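Local structure of hypothetical protein TTMA177 (Thermus thermophilus phage TMA, 2ZDJ) at residues T15-D19 with S20-K24; R4-V7 with K8-G11. The protein is of unknown function, a small phage-encoded alpha and beta protein with a cystatin-like fold. All coordinates share one frame; numbering follows the deposited sequence.

Interaction 1: T15-D19 with S20-K24; sequences TLIQD and SQEVK
The backbone oxygen of Asp19 is gripped by two amides of the first helical turn. Val23 N gives it the sounder bond, 2.9 Å long with an N-H...O angle of 153°; Glu22 N, also 2.9 Å from Asp19 O, adds a weak one at 126°. The same Glu22 N-H is shared with the carboxylate, since Asp19 OD2 lies 2.8 Å from Glu22 N, again a weak bond by its bent angle. The first torsion of Asp19 sets CG opposite the backbone N (chi1 173°), which lays the carboxylate beside the first turn, where OD2 can face Glu22 N. The negative charge of Asp19 at the helix start would probably suit the helix dipole. Below the cap the contact is apolar: the CG2 methyls of Ile17 and Val23 meet at 3.9 Å, while the extended Glu22 chain crosses Ile17 at about a right angle, its CD 3.9 Å from Ile17 CG2. Ile17 and Val23 also reach strand 38-44, on Val41 and Leu39. Asp19 is thus the N-cap of helix 20-30, its carboxylate capping Glu22 N at the passage from edge strand 15-17 into the helix.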
# COMPACT_ATOMS: atom_id res chain seq x y z
N THR A 15 -6.67 -2.20 -3.72
CA THR A 15 -6.27 -1.75 -5.06
C THR A 15 -4.77 -1.45 -5.10
O THR A 15 -4.22 -0.85 -4.17
CB THR A 15 -7.05 -0.49 -5.46
OG1 THR A 15 -8.44 -0.83 -5.58
CG2 THR A 15 -6.55 0.05 -6.78
N LEU A 16 -4.11 -1.90 -6.16
CA LEU A 16 -2.68 -1.70 -6.33
C LEU A 16 -2.39 -0.34 -6.94
O LEU A 16 -3.04 0.08 -7.89
CB LEU A 16 -2.10 -2.79 -7.22
CG LEU A 16 -0.62 -2.69 -7.58
CD1 LEU A 16 0.23 -2.97 -6.36
CD2 LEU A 16 -0.29 -3.69 -8.69
N ILE A 17 -1.40 0.36 -6.38
CA ILE A 17 -1.00 1.67 -6.88
C ILE A 17 0.48 1.56 -7.21
O ILE A 17 1.29 1.24 -6.33
CB ILE A 17 -1.18 2.79 -5.82
CG1 ILE A 17 -2.62 2.85 -5.32
CG2 ILE A 17 -0.75 4.12 -6.39
CD1 ILE A 17 -3.63 3.14 -6.35
N GLN A 18 0.83 1.82 -8.47
CA GLN A 18 2.22 1.76 -8.90
C GLN A 18 2.74 3.09 -9.44
O GLN A 18 3.93 3.33 -9.45
CB GLN A 18 2.42 0.67 -9.96
CG GLN A 18 2.40 -0.75 -9.41
CD GLN A 18 2.57 -1.80 -10.49
OE1 GLN A 18 1.76 -1.90 -11.42
NE2 GLN A 18 3.62 -2.61 -10.38
N ASP A 19 1.83 3.95 -9.89
CA ASP A 19 2.27 5.24 -10.41
C ASP A 19 3.10 6.00 -9.40
O ASP A 19 2.60 6.43 -8.35
CB ASP A 19 1.09 6.11 -10.83
CG ASP A 19 1.54 7.51 -11.21
OD1 ASP A 19 2.31 7.64 -12.18
OD2 ASP A 19 1.13 8.48 -10.53
N SER A 20 4.37 6.19 -9.73
CA SER A 20 5.31 6.91 -8.89
C SER A 20 4.75 8.18 -8.25
O SER A 20 4.90 8.40 -7.05
CB SER A 20 6.55 7.27 -9.71
OG SER A 20 7.47 8.03 -8.96
N GLN A 21 4.11 9.01 -9.06
CA GLN A 21 3.55 10.26 -8.57
C GLN A 21 2.38 10.10 -7.63
O GLN A 21 2.19 10.92 -6.73
CB GLN A 21 3.16 11.14 -9.76
CG GLN A 21 4.33 11.49 -10.65
CD GLN A 21 5.43 12.23 -9.90
OE1 GLN A 21 5.27 13.39 -9.54
NE2 GLN A 21 6.55 11.54 -9.65
N GLU A 22 1.58 9.06 -7.82
CA GLU A 22 0.45 8.85 -6.94
C GLU A 22 0.90 8.25 -5.62
O GLU A 22 0.30 8.48 -4.58
CB GLU A 22 -0.60 7.95 -7.59
CG GLU A 22 -1.88 7.86 -6.77
CD GLU A 22 -2.98 7.12 -7.48
OE1 GLU A 22 -4.07 7.02 -6.90
OE2 GLU A 22 -2.76 6.63 -8.61
N VAL A 23 1.98 7.47 -5.67
CA VAL A 23 2.50 6.85 -4.46
C VAL A 23 3.03 7.98 -3.60
O VAL A 23 2.71 8.08 -2.41
CB VAL A 23 3.63 5.85 -4.82
CG1 VAL A 23 4.36 5.39 -3.56
CG2 VAL A 23 3.02 4.64 -5.55
N LYS A 24 3.78 8.87 -4.23
CA LYS A 24 4.35 10.02 -3.54
C LYS A 24 3.26 10.89 -2.91
O LYS A 24 3.38 11.31 -1.76
CB LYS A 24 5.18 10.85 -4.52
CG LYS A 24 5.93 12.01 -3.87
CD LYS A 24 6.90 12.68 -4.85
CE LYS A 24 7.73 13.75 -4.14
NZ LYS A 24 8.66 14.43 -5.08

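Interaction 2: R4-V7 with K8-G11; sequences RKLV and KDFG
Lys5 lays the aliphatic part of its side chain over one face of the Phe10 ring, the two groups meeting at a slant. Lys5 CE stands 3.8 Å from the centroid of the Phe10 ring, 23° off the normal and displaced toward Phe10 CE1, a CH-pi contact. A bend at the third torsion (chi3 73°) folds the lysine chain onto the ring, and beyond it NZ is hydrogen-bonded to Tyr14 OH. Further back along the same chain, Lys5 CG packs 4.0 Å from Asp9 CB. Val7 meets the ring differently: its CA lies at the edge, in the ring plane, 3.5 Å from Phe10 CD2.

Leu6 keeps other company, running alongside both Lys8 and Asp9 and pointing the same way as each. Leu6 CD1 touches Lys8 CE at 3.9 Å, and Leu6 CB approaches Asp9 OD2 at 3.7 Å. One water ties this group to the backbone, accepting from Leu6 N and donating to Asp9 OD2. The short 3-10 turn at residues 7-9, which follows strand 4-6, is fastened by the nearly straight bond from Phe10 N to Val7 O, 2.7 Å long at 170°.

Beyond the turn, Phe10 stacks on Phe40 of strand 38-44 and meets Tyr14 and Trp52 edge-to-face, while Val7 packs on Ile54. Backbone bonds between Lys5 and Ala65 and between Val7 and Leu63 hold edge strand 4-6 and the start of its turn beside strand 64-67 and the loop that precedes it.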
# COMPACT_ATOMS: atom_id res chain seq x y z
N ARG A 4 1.88 -6.50 9.12
CA ARG A 4 2.57 -7.05 7.98
C ARG A 4 1.66 -8.06 7.29
O ARG A 4 0.95 -8.82 7.94
CB ARG A 4 3.86 -7.73 8.43
CG ARG A 4 5.03 -7.49 7.48
CD ARG A 4 6.07 -6.53 8.04
NE ARG A 4 5.48 -5.29 8.52
CZ ARG A 4 6.19 -4.28 9.01
NH1 ARG A 4 5.57 -3.18 9.43
NH2 ARG A 4 7.51 -4.36 9.09
N LYS A 5 1.68 -8.06 5.96
CA LYS A 5 0.83 -8.99 5.26
C LYS A 5 1.34 -9.38 3.89
O LYS A 5 1.84 -8.55 3.12
CB LYS A 5 -0.60 -8.45 5.14
CG LYS A 5 -1.53 -9.43 4.47
CD LYS A 5 -2.98 -9.23 4.86
CE LYS A 5 -3.60 -8.00 4.25
NZ LYS A 5 -5.01 -7.90 4.69
N LEU A 6 1.21 -10.67 3.59
CA LEU A 6 1.65 -11.20 2.33
C LEU A 6 0.75 -10.68 1.22
O LEU A 6 -0.48 -10.66 1.35
CB LEU A 6 1.60 -12.74 2.35
CG LEU A 6 2.46 -13.49 3.37
CD1 LEU A 6 2.15 -15.00 3.29
CD2 LEU A 6 3.92 -13.23 3.09
N VAL A 7 1.38 -10.26 0.14
CA VAL A 7 0.67 -9.75 -1.02
C VAL A 7 -0.46 -10.72 -1.41
O VAL A 7 -1.63 -10.31 -1.51
CB VAL A 7 1.65 -9.59 -2.21
CG1 VAL A 7 0.89 -9.40 -3.51
CG2 VAL A 7 2.55 -8.40 -1.97
N LYS A 8 -0.12 -11.99 -1.60
CA LYS A 8 -1.12 -12.98 -1.99
C LYS A 8 -2.38 -12.88 -1.13
O LYS A 8 -3.46 -13.27 -1.57
CB LYS A 8 -0.55 -14.40 -1.89
CG LYS A 8 -0.50 -14.97 -0.48
CD LYS A 8 -0.17 -16.46 -0.48
CE LYS A 8 -0.22 -17.03 0.94
NZ LYS A 8 0.06 -18.50 0.99
N ASP A 9 -2.26 -12.35 0.08
CA ASP A 9 -3.42 -12.25 0.94
C ASP A 9 -4.26 -10.97 0.80
O ASP A 9 -5.24 -10.79 1.52
CB ASP A 9 -3.03 -12.49 2.39
CG ASP A 9 -2.59 -13.92 2.63
OD1 ASP A 9 -3.22 -14.82 2.05
OD2 ASP A 9 -1.62 -14.14 3.39
N PHE A 10 -3.89 -10.09 -0.12
CA PHE A 10 -4.65 -8.87 -0.37
C PHE A 10 -5.77 -9.19 -1.36
O PHE A 10 -5.52 -9.40 -2.54
CB PHE A 10 -3.74 -7.79 -0.95
CG PHE A 10 -2.92 -7.09 0.07
CD1 PHE A 10 -3.49 -6.16 0.92
CD2 PHE A 10 -1.56 -7.38 0.21
CE1 PHE A 10 -2.74 -5.52 1.90
CE2 PHE A 10 -0.80 -6.74 1.18
CZ PHE A 10 -1.39 -5.82 2.02
N GLY A 11 -7.01 -9.22 -0.87
CA GLY A 11 -8.13 -9.53 -1.74
C GLY A 11 -8.62 -8.38 -2.60
O GLY A 11 -7.99 -7.33 -2.68
O HOH W 1 -0.18 -12.36 5.21

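Interaction 2 precedes interaction 1 along the chain, with their centres about 17 Å apart on opposite sides of the chain's centre. Each begins on an outermost strand of the same five-stranded antiparallel sheet, 4-6 for interaction 2 and 15-17 for interaction 1, although these two strands are consecutive in sequence. Between them in the sheet lie strands 64-67, 47-54 and 38-44. The two turns have different outcomes: residues 7-11 leave one edge and start the crossing to the other, whereas residues 18-19 lead from that second edge into helix 20-30. Together they exemplify how a 69-residue chain uses short local turns to redirect itself around one sheet.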